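Local coordinates for protein GCN5-related N-acetyltransferase (Sphaerobacter thermophilus, PDB 3TT2) that probably transfers an acyl group, such as acetyl from acetyl-coenzyme A, to an acceptor substrate, as expected of a GCN5-related N-acetyltransferase, at residues Val62-Ala75 against Tyr90-Leu104. Numbering follows the deposited sequence.
Sequences VLVVAPDGEAAAYA and YVHPRFRGMGLGTWL. With SO4 (sulfate ion), chain I.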
loop_
_atom_site.group_PDB
_atom_site.type_symbol
_atom_site.label_atom_id
_atom_site.label_comp_id
_atom_site.label_asym_id
_atom_site.label_seq_id
_atom_site.Cartn_x
_atom_site.Cartn_y
_atom_site.Cartn_z
ATOM N N VAL A 62 12.596 -9.821 -10.189
ATOM C CA VAL A 62 13.866 -10.534 -10.306
ATOM C C VAL A 62 14.064 -11.493 -9.137
ATOM O O VAL A 62 13.625 -11.217 -8.024
ATOM C CB VAL A 62 15.067 -9.558 -10.416
ATOM C CG1 VAL A 62 15.336 -8.879 -9.093
ATOM C CG2 VAL A 62 16.322 -10.281 -10.896
ATOM N N LEU A 63 14.709 -12.629 -9.400
ATOM C CA LEU A 63 15.030 -13.604 -8.356
ATOM C C LEU A 63 16.514 -13.958 -8.377
ATOM O O LEU A 63 17.026 -14.426 -9.390
ATOM C CB LEU A 63 14.196 -14.866 -8.547
ATOM C CG LEU A 63 14.582 -16.086 -7.718
ATOM C CD1 LEU A 63 14.470 -15.732 -6.264
ATOM C CD2 LEU A 63 13.673 -17.253 -8.056
ATOM N N VAL A 64 17.211 -13.728 -7.269
ATOM C CA VAL A 64 18.605 -14.146 -7.174
ATOM C C VAL A 64 18.631 -15.550 -6.588
ATOM O O VAL A 64 18.239 -15.764 -5.446
ATOM C CB VAL A 64 19.463 -13.186 -6.302
ATOM C CG1 VAL A 64 20.882 -13.702 -6.171
ATOM C CG2 VAL A 64 19.489 -11.801 -6.896
ATOM N N VAL A 65 19.077 -16.514 -7.378
ATOM C CA VAL A 65 19.095 -17.883 -6.902
ATOM C C VAL A 65 20.458 -18.193 -6.322
ATOM O O VAL A 65 21.492 -17.900 -6.929
ATOM C CB VAL A 65 18.704 -18.887 -7.997
ATOM C CG1 VAL A 65 18.974 -20.326 -7.536
ATOM C CG2 VAL A 65 17.244 -18.709 -8.346
ATOM N N ALA A 66 20.455 -18.750 -5.118
ATOM C CA ALA A 66 21.693 -19.113 -4.458
ATOM C C ALA A 66 22.203 -20.450 -5.013
ATOM O O ALA A 66 21.428 -21.224 -5.586
ATOM C CB ALA A 66 21.480 -19.180 -2.946
ATOM N N PRO A 67 23.513 -20.707 -4.863
ATOM C CA PRO A 67 24.179 -21.949 -5.268
ATOM C C PRO A 67 23.455 -23.217 -4.800
ATOM O O PRO A 67 23.495 -24.225 -5.504
ATOM C CB PRO A 67 25.534 -21.857 -4.565
ATOM C CG PRO A 67 25.715 -20.417 -4.185
ATOM C CD PRO A 67 24.493 -19.647 -4.578
ATOM N N ASP A 68 22.781 -23.157 -3.654
ATOM C CA ASP A 68 22.060 -24.318 -3.131
ATOM C C ASP A 68 20.653 -24.446 -3.724
ATOM O O ASP A 68 19.888 -25.334 -3.351
ATOM C CB ASP A 68 22.031 -24.323 -1.592
ATOM C CG ASP A 68 21.622 -22.985 -1.004
ATOM O OD1 ASP A 68 20.588 -22.429 -1.427
ATOM O OD2 ASP A 68 22.336 -22.491 -0.108
ATOM N N GLY A 69 20.319 -23.541 -4.639
ATOM C CA GLY A 69 19.064 -23.612 -5.365
ATOM C C GLY A 69 17.910 -22.937 -4.657
ATOM O O GLY A 69 16.740 -23.134 -4.998
ATOM N N GLU A 70 18.248 -22.115 -3.673
ATOM C CA GLU A 70 17.251 -21.501 -2.817
ATOM C C GLU A 70 17.291 -20.018 -3.114
ATOM O O GLU A 70 18.310 -19.499 -3.585
ATOM C CB GLU A 70 17.579 -21.761 -1.349
ATOM C CG GLU A 70 16.563 -21.221 -0.343
ATOM C CD GLU A 70 15.377 -22.149 -0.133
ATOM O OE1 GLU A 70 15.366 -23.253 -0.722
ATOM O OE2 GLU A 70 14.460 -21.774 0.630
ATOM N N ALA A 71 16.187 -19.327 -2.856
ATOM C CA ALA A 71 16.101 -17.937 -3.255
ATOM C C ALA A 71 16.871 -17.052 -2.275
ATOM O O ALA A 71 16.493 -16.886 -1.111
ATOM C CB ALA A 71 14.647 -17.519 -3.295
ATOM N N ALA A 72 17.913 -16.417 -2.795
ATOM C CA ALA A 72 18.794 -15.575 -2.001
ATOM C C ALA A 72 18.184 -14.201 -1.810
ATOM O O ALA A 72 18.245 -13.624 -0.730
ATOM C CB ALA A 72 20.157 -15.470 -2.656
ATOM N N ALA A 73 17.607 -13.673 -2.882
ATOM C CA ALA A 73 16.982 -12.358 -2.846
ATOM C C ALA A 73 15.917 -12.235 -3.929
ATOM O O ALA A 73 15.929 -12.972 -4.917
ATOM C CB ALA A 73 18.037 -11.258 -2.990
ATOM N N TYR A 74 14.980 -11.319 -3.718
ATOM C CA TYR A 74 13.918 -11.086 -4.680
ATOM C C TYR A 74 13.409 -9.661 -4.611
ATOM O O TYR A 74 13.303 -9.091 -3.525
ATOM C CB TYR A 74 12.774 -12.061 -4.434
ATOM C CG TYR A 74 11.444 -11.670 -5.039
ATOM C CD1 TYR A 74 10.519 -10.941 -4.309
ATOM C CD2 TYR A 74 11.099 -12.061 -6.333
ATOM C CE1 TYR A 74 9.291 -10.598 -4.854
ATOM C CE2 TYR A 74 9.868 -11.725 -6.887
ATOM C CZ TYR A 74 8.965 -10.991 -6.144
ATOM O OH TYR A 74 7.733 -10.653 -6.678
ATOM N N ALA A 75 13.057 -9.110 -5.770
ATOM C CA ALA A 75 12.379 -7.818 -5.834
ATOM C C ALA A 75 11.345 -7.741 -6.962
ATOM O O ALA A 75 11.484 -8.388 -8.004
ATOM C CB ALA A 75 13.387 -6.699 -5.952
ATOM N N TYR A 90 13.909 -7.852 -1.042
ATOM C CA TYR A 90 14.176 -8.673 0.147
ATOM C C TYR A 90 15.490 -9.375 -0.060
ATOM O O TYR A 90 15.751 -9.869 -1.151
ATOM C CB TYR A 90 13.094 -9.736 0.343
ATOM C CG TYR A 90 11.699 -9.173 0.311
ATOM C CD1 TYR A 90 11.026 -8.865 1.482
ATOM C CD2 TYR A 90 11.057 -8.924 -0.902
ATOM C CE1 TYR A 90 9.754 -8.335 1.444
ATOM C CE2 TYR A 90 9.802 -8.389 -0.942
ATOM C CZ TYR A 90 9.154 -8.102 0.227
ATOM O OH TYR A 90 7.898 -7.569 0.152
ATOM N N VAL A 91 16.295 -9.475 0.988
ATOM C CA VAL A 91 17.503 -10.295 0.925
ATOM C C VAL A 91 17.547 -11.179 2.150
ATOM O O VAL A 91 17.431 -10.704 3.278
ATOM C CB VAL A 91 18.808 -9.466 0.803
ATOM C CG1 VAL A 91 18.879 -8.435 1.876
ATOM C CG2 VAL A 91 20.035 -10.366 0.895
ATOM N N HIS A 92 17.693 -12.474 1.915
ATOM C CA HIS A 92 17.690 -13.440 2.992
ATOM C C HIS A 92 18.736 -13.080 4.041
ATOM O O HIS A 92 19.874 -12.751 3.697
ATOM C CB HIS A 92 17.940 -14.829 2.435
ATOM C CG HIS A 92 17.430 -15.915 3.315
ATOM N ND1 HIS A 92 18.064 -16.278 4.483
ATOM C CD2 HIS A 92 16.337 -16.704 3.213
ATOM C CE1 HIS A 92 17.388 -17.254 5.058
ATOM N NE2 HIS A 92 16.336 -17.532 4.308
ATOM N N PRO A 93 18.341 -13.135 5.329
ATOM C CA PRO A 93 19.141 -12.663 6.473
ATOM C C PRO A 93 20.535 -13.298 6.586
ATOM O O PRO A 93 21.395 -12.760 7.285
ATOM C CB PRO A 93 18.275 -13.029 7.686
ATOM C CG PRO A 93 16.871 -13.016 7.151
ATOM C CD PRO A 93 16.977 -13.531 5.736
ATOM N N ARG A 94 20.742 -14.433 5.929
ATOM C CA ARG A 94 22.056 -15.060 5.878
ATOM C C ARG A 94 22.987 -14.399 4.853
ATOM O O ARG A 94 24.223 -14.463 4.975
ATOM C CB ARG A 94 21.897 -16.531 5.525
ATOM C CG ARG A 94 21.263 -16.745 4.160
ATOM C CD ARG A 94 21.089 -18.213 3.852
ATOM N NE ARG A 94 20.215 -18.870 4.817
ATOM C CZ ARG A 94 20.137 -20.184 4.970
ATOM N NH1 ARG A 94 19.311 -20.698 5.874
ATOM N NH2 ARG A 94 20.889 -20.984 4.220
ATOM N N PHE A 95 22.385 -13.793 3.833
ATOM C CA PHE A 95 23.136 -13.267 2.702
ATOM C C PHE A 95 23.450 -11.771 2.788
ATOM O O PHE A 95 24.009 -11.199 1.851
ATOM C CB PHE A 95 22.425 -13.585 1.387
ATOM C CG PHE A 95 22.323 -15.053 1.081
ATOM C CD1 PHE A 95 23.434 -15.878 1.155
ATOM C CD2 PHE A 95 21.107 -15.611 0.722
ATOM C CE1 PHE A 95 23.338 -17.238 0.872
ATOM C CE2 PHE A 95 20.999 -16.965 0.438
ATOM C CZ PHE A 95 22.115 -17.781 0.511
ATOM N N ARG A 96 23.071 -11.133 3.893
ATOM C CA ARG A 96 23.320 -9.698 4.062
ATOM C C ARG A 96 24.828 -9.373 4.086
ATOM O O ARG A 96 25.633 -10.145 4.621
ATOM C CB ARG A 96 22.640 -9.167 5.334
ATOM C CG ARG A 96 21.403 -9.949 5.797
ATOM C CD ARG A 96 20.075 -9.444 5.200
ATOM N NE ARG A 96 19.245 -8.707 6.170
ATOM C CZ ARG A 96 17.915 -8.814 6.288
ATOM N NH1 ARG A 96 17.227 -9.641 5.511
ATOM N NH2 ARG A 96 17.264 -8.087 7.190
ATOM N N GLY A 97 25.203 -8.237 3.503
ATOM C CA GLY A 97 26.590 -7.807 3.492
ATOM C C GLY A 97 27.397 -8.494 2.409
ATOM O O GLY A 97 28.630 -8.531 2.464
HETATM N N MSE A 98 26.702 -9.101 1.453
HETATM C CA MSE A 98 27.368 -9.682 0.285
HETATM C C MSE A 98 27.348 -8.828 -0.987
HETATM O O MSE A 98 27.859 -9.242 -2.031
HETATM C CB MSE A 98 26.825 -11.076 0.001
HETATM C CG MSE A 98 26.973 -12.020 1.168
HETATM SE SE MSE A 98 26.597 -13.846 0.636
HETATM C CE MSE A 98 28.088 -14.117 -0.588
ATOM N N GLY A 99 26.729 -7.659 -0.905
ATOM C CA GLY A 99 26.551 -6.816 -2.073
ATOM C C GLY A 99 25.238 -7.099 -2.782
ATOM O O GLY A 99 24.932 -6.490 -3.807
ATOM N N LEU A 100 24.457 -8.018 -2.220
ATOM C CA LEU A 100 23.209 -8.459 -2.829
ATOM C C LEU A 100 22.084 -7.431 -2.712
ATOM O O LEU A 100 21.352 -7.201 -3.674
ATOM C CB LEU A 100 22.773 -9.790 -2.224
ATOM C CG LEU A 100 22.793 -10.964 -3.200
ATOM C CD1 LEU A 100 24.196 -11.184 -3.753
ATOM C CD2 LEU A 100 22.280 -12.209 -2.518
ATOM N N GLY A 101 21.939 -6.820 -1.540
ATOM C CA GLY A 101 20.962 -5.754 -1.367
ATOM C C GLY A 101 21.277 -4.557 -2.254
ATOM O O GLY A 101 20.370 -3.893 -2.755
ATOM N N THR A 102 22.568 -4.284 -2.451
ATOM C CA THR A 102 23.013 -3.232 -3.370
ATOM C C THR A 102 22.629 -3.582 -4.805
ATOM O O THR A 102 22.188 -2.730 -5.578
ATOM C CB THR A 102 24.549 -3.010 -3.305
ATOM O OG1 THR A 102 24.903 -2.369 -2.070
ATOM C CG2 THR A 102 25.018 -2.149 -4.465
ATOM N N TRP A 103 22.786 -4.852 -5.148
ATOM C CA TRP A 103 22.471 -5.313 -6.481
ATOM C C TRP A 103 21.000 -5.070 -6.827
ATOM O O TRP A 103 20.700 -4.476 -7.863
ATOM C CB TRP A 103 22.821 -6.785 -6.608
ATOM C CG TRP A 103 22.870 -7.247 -8.003
ATOM C CD1 TRP A 103 23.969 -7.297 -8.810
ATOM C CD2 TRP A 103 21.770 -7.725 -8.786
ATOM N NE1 TRP A 103 23.622 -7.781 -10.050
ATOM C CE2 TRP A 103 22.276 -8.054 -10.058
ATOM C CE3 TRP A 103 20.410 -7.915 -8.530
ATOM C CZ2 TRP A 103 21.467 -8.567 -11.074
ATOM C CZ3 TRP A 103 19.612 -8.425 -9.533
ATOM C CH2 TRP A 103 20.142 -8.745 -10.792
ATOM N N LEU A 104 20.090 -5.514 -5.963
ATOM C CA LEU A 104 18.655 -5.280 -6.165
ATOM C C LEU A 104 18.341 -3.808 -6.361
ATOM O O LEU A 104 17.510 -3.438 -7.192
ATOM C CB LEU A 104 17.845 -5.760 -4.965
ATOM C CG LEU A 104 17.832 -7.249 -4.667
ATOM C CD1 LEU A 104 16.856 -7.524 -3.546
ATOM C CD2 LEU A 104 17.455 -8.010 -5.921
HETATM S S SO4 I . 24.756 -5.307 0.816
HETATM O O1 SO4 I . 25.381 -3.987 0.993
HETATM O O2 SO4 I . 23.704 -5.560 1.811
HETATM O O3 SO4 I . 24.186 -5.387 -0.524
HETATM O O4 SO4 I . 25.746 -6.373 0.940
#
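A73 pairs with V91 and Y74 with Y90 where two antiparallel strands of a GNAT fold run side by side, and the chain then turns through the RGMGLG loop, consistent with the family's pyrophosphate-binding motif, into helix 100-115 packed on the same sheet. A classic beta bulge, A72 and A73 together facing V64, shapes the surface that the second segment fills. The bulge brings the methyl of A72 up against the F95 ring, CB 3.5 Å from F95 CD2, while CZ of that ring reaches CB of A66 at 3.8 Å. R94 CG lies over the centre of one ring face, and F95 CG sits anti to its carbonyl carbon (chi1 -64°), which directs the ring at the two alanines. With a serine instead of F95, the methyls of A66 and A72 would probably lose the ring they both touch, opening a gap beside the bulge. Further along, L100 CD2 rests over the hollow between A72 CB and V64 CG1, and L104 spreads its two methyls: CD1 meets A73 CB at 4.0 Å, CD2 meets V62 CG1. The edge of the W103 indole completes this row against V62 CG2. The short segments of strand 71-75 and helix 100-104 lie 27° from parallel, their axes 9.2 Å apart. On the other face of the sheet, the Y74 and Y90 rings lie side by side, near L29 and I30 of helix 23-36. At the helix start, a sulfate accepts a 2.7 Å bond at O3 from T102 N. Beside the bulge, H92 N donates to A72 O over 2.9 Å at 170°.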